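Long-range contact in yersinopine synthase (Yersinia pestis, PDB 6C4M), which catalyses the NADPH-dependent reductive condensation of pyruvate with an aminobutanoate intermediate, the last step in making the metallophore yersinopine: residues L26-G31 and L108-P113. Numbering follows the deposited sequence.
Sequences LILGAG and LILAVP. With NAP (NADP nicotinamide-adenine-dinucleotide phosphate), chain B.
Leu26, Ile27 and Leu28 pair in parallel with Leu108, Ile109 and Leu110, and three backbone hydrogen bonds join the two segments. Ile109 N donates to Leu26 O, Leu28 N to Ile109 O at 2.8 Å, and Ala111 N to Leu28 O. The last is the most bent (143° at the hydrogen), where both chains leave the sheet.

The leucines share one face. Leu108 CD2 reaches Leu26 CB at 3.6 Å, the two side chains lying alongside and pointing the same way. Further on, Leu28 CD1 meets Leu110 CD2 at 3.7 Å, the side chains crossing at a slant, and Val120 of helix 117-121 covers both. On the other face, Ile27 has CG2 anti to its backbone N, and this methyl meets Ala111 CB at 4.1 Å; Leu37 of helix 32-44 packs on Ile27 and Ile109.

Beyond the strands, Gly29 CA lies 3.8 Å from Val112 CG1, leaving no room there for a beta carbon, and a beta carbon at Gly31 would collide with O3, the oxygen bridging the two phosphates of NADP. Gly29 O is buried without a polar partner.

The cofactor binds across these strand ends. Ala30 N donates to O3B of the adenine-side ribose (3.1 Å), while a water donates to Ala111 O and to the phosphate oxygen O1N and weakly accepts from Gly31 N. Val112 CG1 approaches O4B of the same ribose at 3.5 Å, and Pro113 CD abuts that oxygen too. Adjacent parallel strands opening onto a dinucleotide, the first running through a glycine-rich turn into helix 32-44, are characteristic of a Rossmann-type NADP-binding domain.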
ATOM      1  N   LEU A  26     -27.115 -35.140   9.759  1.00 31.67           N
ATOM      2  CA  LEU A  26     -26.513 -34.803  11.047  1.00 31.11           C
ATOM      3  C   LEU A  26     -25.341 -33.853  10.799  1.00 28.38           C
ATOM      4  O   LEU A  26     -24.352 -34.225  10.154  1.00 29.56           O
ATOM      5  CB  LEU A  26     -26.075 -36.061  11.801  1.00 27.49           C
ATOM      6  CG  LEU A  26     -25.229 -35.789  13.065  1.00 31.50           C
ATOM      7  CD1 LEU A  26     -25.936 -34.792  13.990  1.00 29.98           C
ATOM      8  CD2 LEU A  26     -24.897 -37.082  13.836  1.00 29.17           C
ATOM      9  N   ILE A  27     -25.464 -32.622  11.290  1.00 28.49           N
ATOM     10  CA  ILE A  27     -24.407 -31.616  11.153  1.00 28.91           C
ATOM     11  C   ILE A  27     -23.490 -31.690  12.376  1.00 30.81           C
ATOM     12  O   ILE A  27     -23.927 -31.416  13.503  1.00 29.03           O
ATOM     13  CB  ILE A  27     -24.995 -30.203  11.006  1.00 28.26           C
ATOM     14  CG1 ILE A  27     -25.922 -30.130   9.772  1.00 30.27           C
ATOM     15  CG2 ILE A  27     -23.867 -29.132  10.897  1.00 32.50           C
ATOM     16  CD1 ILE A  27     -26.611 -28.825   9.603  1.00 32.49           C
ATOM     17  N   LEU A  28     -22.204 -32.002  12.159  1.00 30.04           N
ATOM     18  CA  LEU A  28     -21.237 -32.119  13.259  1.00 32.88           C
ATOM     19  C   LEU A  28     -20.488 -30.801  13.411  1.00 29.48           C
ATOM     20  O   LEU A  28     -19.614 -30.458  12.600  1.00 25.51           O
ATOM     21  CB  LEU A  28     -20.254 -33.258  13.037  1.00 28.08           C
ATOM     22  CG  LEU A  28     -20.902 -34.637  12.894  1.00 27.91           C
ATOM     23  CD1 LEU A  28     -19.816 -35.659  12.616  1.00 34.30           C
ATOM     24  CD2 LEU A  28     -21.721 -35.065  14.147  1.00 30.14           C
ATOM     25  N   GLY A  29     -20.815 -30.083  14.472  1.00 29.99           N
ATOM     26  CA  GLY A  29     -20.217 -28.798  14.737  1.00 31.20           C
ATOM     27  C   GLY A  29     -21.284 -27.752  14.530  1.00 35.06           C
ATOM     28  O   GLY A  29     -21.987 -27.783  13.515  1.00 35.91           O
ATOM     29  N   ALA A  30     -21.445 -26.861  15.510  1.00 33.79           N
ATOM     30  CA  ALA A  30     -22.503 -25.866  15.509  1.00 33.97           C
ATOM     31  C   ALA A  30     -21.935 -24.458  15.644  1.00 35.85           C
ATOM     32  O   ALA A  30     -22.392 -23.672  16.482  1.00 36.28           O
ATOM     33  CB  ALA A  30     -23.485 -26.152  16.645  1.00 36.58           C
ATOM     34  N   GLY A  31     -20.924 -24.140  14.837  1.00 33.90           N
ATOM     35  CA  GLY A  31     -20.535 -22.765  14.617  1.00 36.11           C
ATOM     36  C   GLY A  31     -21.578 -22.030  13.785  1.00 36.53           C
ATOM     37  O   GLY A  31     -22.571 -22.611  13.322  1.00 34.62           O
ATOM     38  N   LEU A 108     -23.693 -37.128   6.965  1.00 28.65           N
ATOM     39  CA  LEU A 108     -22.963 -36.348   7.947  1.00 30.43           C
ATOM     40  C   LEU A 108     -22.263 -35.189   7.246  1.00 30.62           C
ATOM     41  O   LEU A 108     -21.652 -35.363   6.181  1.00 30.38           O
ATOM     42  CB  LEU A 108     -21.917 -37.178   8.685  1.00 34.19           C
ATOM     43  CG  LEU A 108     -22.382 -38.452   9.367  1.00 38.53           C
ATOM     44  CD1 LEU A 108     -21.194 -39.047  10.111  1.00 38.14           C
ATOM     45  CD2 LEU A 108     -23.556 -38.169  10.295  1.00 42.52           C
ATOM     46  N   ILE A 109     -22.367 -34.005   7.834  1.00 24.41           N
ATOM     47  CA  ILE A 109     -21.644 -32.835   7.334  1.00 22.96           C
ATOM     48  C   ILE A 109     -20.676 -32.396   8.427  1.00 27.23           C
ATOM     49  O   ILE A 109     -21.093 -32.096   9.557  1.00 28.37           O
ATOM     50  CB  ILE A 109     -22.586 -31.695   6.914  1.00 25.96           C
ATOM     51  CG1 ILE A 109     -23.615 -32.210   5.876  1.00 29.02           C
ATOM     52  CG2 ILE A 109     -21.743 -30.526   6.360  1.00 30.37           C
ATOM     53  CD1 ILE A 109     -24.648 -31.210   5.402  1.00 35.36           C
ATOM     54  N   LEU A 110     -19.376 -32.386   8.108  1.00 30.83           N
ATOM     55  CA  LEU A 110     -18.357 -31.941   9.067  1.00 30.34           C
ATOM     56  C   LEU A 110     -18.237 -30.441   8.940  1.00 27.46           C
ATOM     57  O   LEU A 110     -17.693 -29.930   7.965  1.00 29.14           O
ATOM     58  CB  LEU A 110     -17.018 -32.633   8.837  1.00 27.24           C
ATOM     59  CG  LEU A 110     -16.977 -34.028   9.456  1.00 36.77           C
ATOM     60  CD1 LEU A 110     -15.744 -34.796   9.037  1.00 42.72           C
ATOM     61  CD2 LEU A 110     -16.962 -33.905  10.943  1.00 41.47           C
ATOM     62  N   ALA A 111     -18.821 -29.746   9.909  1.00 30.49           N
ATOM     63  CA  ALA A 111     -18.741 -28.304  10.035  1.00 27.15           C
ATOM     64  C   ALA A 111     -17.794 -27.869  11.140  1.00 32.06           C
ATOM     65  O   ALA A 111     -17.874 -26.718  11.580  1.00 33.75           O
ATOM     66  CB  ALA A 111     -20.121 -27.705  10.301  1.00 31.07           C
ATOM     67  N   VAL A 112     -16.922 -28.759  11.612  1.00 26.60           N
ATOM     68  CA  VAL A 112     -15.830 -28.389  12.516  1.00 25.31           C
ATOM     69  C   VAL A 112     -14.652 -28.004  11.621  1.00 29.78           C
ATOM     70  O   VAL A 112     -14.680 -28.322  10.414  1.00 27.18           O
ATOM     71  CB  VAL A 112     -15.440 -29.534  13.461  1.00 23.37           C
ATOM     72  CG1 VAL A 112     -16.563 -29.882  14.458  1.00 27.85           C
ATOM     73  CG2 VAL A 112     -14.963 -30.740  12.659  1.00 24.75           C
ATOM     74  N   PRO A 113     -13.599 -27.355  12.128  1.00 33.20           N
ATOM     75  CA  PRO A 113     -12.472 -27.012  11.250  1.00 26.80           C
ATOM     76  C   PRO A 113     -11.758 -28.266  10.780  1.00 26.09           C
ATOM     77  O   PRO A 113     -11.742 -29.297  11.457  1.00 26.38           O
ATOM     78  CB  PRO A 113     -11.564 -26.148  12.143  1.00 36.13           C
ATOM     79  CG  PRO A 113     -12.430 -25.709  13.278  1.00 34.98           C
ATOM     80  CD  PRO A 113     -13.407 -26.819  13.488  1.00 28.79           C
TER
HETATM   81  PA  NAP B 501     -16.008 -22.566  14.052  1.00 40.99           P
HETATM   82  O1A NAP B 501     -15.097 -22.966  12.958  1.00 47.08           O
HETATM   83  O2A NAP B 501     -15.410 -21.429  14.922  1.00 49.63           O
HETATM   84  O5B NAP B 501     -16.304 -23.900  14.964  1.00 36.38           O
HETATM   85  C5B NAP B 501     -17.212 -24.849  14.361  1.00 36.76           C
HETATM   86  C4B NAP B 501     -17.418 -25.997  15.368  1.00 39.24           C
HETATM   87  O4B NAP B 501     -16.010 -26.605  15.639  1.00 37.63           O
HETATM   88  C3B NAP B 501     -17.868 -25.575  16.495  1.00 37.80           C
HETATM   89  O3B NAP B 501     -18.783 -26.550  17.088  1.00 34.87           O
HETATM   90  C2B NAP B 501     -16.553 -25.456  17.477  1.00 35.36           C
HETATM   91  O2B NAP B 501     -16.957 -25.609  18.881  1.00 38.28           O
HETATM   92  C1B NAP B 501     -15.779 -26.425  17.144  1.00 37.53           C
HETATM   93  N9A NAP B 501     -14.406 -25.926  17.238  1.00 36.71           N
HETATM   94  C8A NAP B 501     -13.761 -24.820  16.832  1.00 35.35           C
HETATM   95  N7A NAP B 501     -12.501 -24.969  17.265  1.00 35.54           N
HETATM   96  C5A NAP B 501     -12.403 -26.164  17.926  1.00 37.87           C
HETATM   97  C6A NAP B 501     -11.298 -26.722  18.519  1.00 39.24           C
HETATM   98  N6A NAP B 501      -9.903 -26.320  18.702  1.00 39.44           N
HETATM   99  N1A NAP B 501     -11.409 -27.920  19.122  1.00 40.16           N
HETATM  100  C2A NAP B 501     -12.615 -28.582  19.132  1.00 39.74           C
HETATM  101  N3A NAP B 501     -13.710 -28.022  18.540  1.00 39.37           N
HETATM  102  C4A NAP B 501     -13.589 -26.791  17.925  1.00 37.37           C
HETATM  103  O3  NAP B 501     -17.415 -22.029  13.363  1.00 47.03           O
HETATM  104  PN  NAP B 501     -17.789 -21.742  11.815  1.00 41.30           P
HETATM  105  O1N NAP B 501     -19.201 -22.116  11.708  1.00 42.54           O
HETATM  106  O2N NAP B 501     -17.539 -20.228  11.607  1.00 39.81           O
HETATM  107  O5D NAP B 501     -16.851 -22.538  10.687  1.00 43.31           O
HETATM  108  C5D NAP B 501     -17.297 -23.785  10.091  1.00 43.10           C
HETATM  109  C4D NAP B 501     -16.202 -24.205   9.090  1.00 41.94           C
HETATM  110  O4D NAP B 501     -16.078 -23.108   7.937  1.00 37.80           O
HETATM  111  C3D NAP B 501     -14.995 -24.291   9.610  1.00 44.95           C
HETATM  112  O3D NAP B 501     -14.257 -25.304   8.769  1.00 47.24           O
HETATM  113  C2D NAP B 501     -14.303 -22.945   9.361  1.00 47.80           C
HETATM  114  O2D NAP B 501     -12.982 -23.165   9.196  1.00 45.56           O
HETATM  115  C1D NAP B 501     -14.903 -22.545   7.999  1.00 44.57           C
HETATM  116  N1N NAP B 501     -15.071 -21.086   7.793  1.00 44.62           N
HETATM  117  C2N NAP B 501     -16.184 -20.427   8.186  1.00 41.43           C
HETATM  118  C3N NAP B 501     -16.289 -19.042   7.927  1.00 45.94           C
HETATM  119  C7N NAP B 501     -17.540 -18.249   8.365  1.00 43.32           C
HETATM  120  O7N NAP B 501     -17.880 -17.286   7.800  1.00 49.85           O
HETATM  121  N7N NAP B 501     -18.271 -18.746   9.499  1.00 38.15           N
HETATM  122  C4N NAP B 501     -15.278 -18.372   7.297  1.00 48.05           C
HETATM  123  C5N NAP B 501     -14.174 -19.032   6.915  1.00 50.45           C
HETATM  124  C6N NAP B 501     -14.066 -20.406   7.154  1.00 48.80           C
HETATM  125  P2B NAP B 501     -17.505 -24.259  19.755  1.00 42.89           P
HETATM  126  O1X NAP B 501     -16.277 -23.505  20.220  1.00 43.55           O
HETATM  127  O2X NAP B 501     -18.332 -23.379  18.880  1.00 37.57           O
HETATM  128  O3X NAP B 501     -18.264 -24.746  20.968  1.00 40.43           O
HETATM  129  O   HOH W   1     -19.965 -24.737  12.198  1.00 39.28           O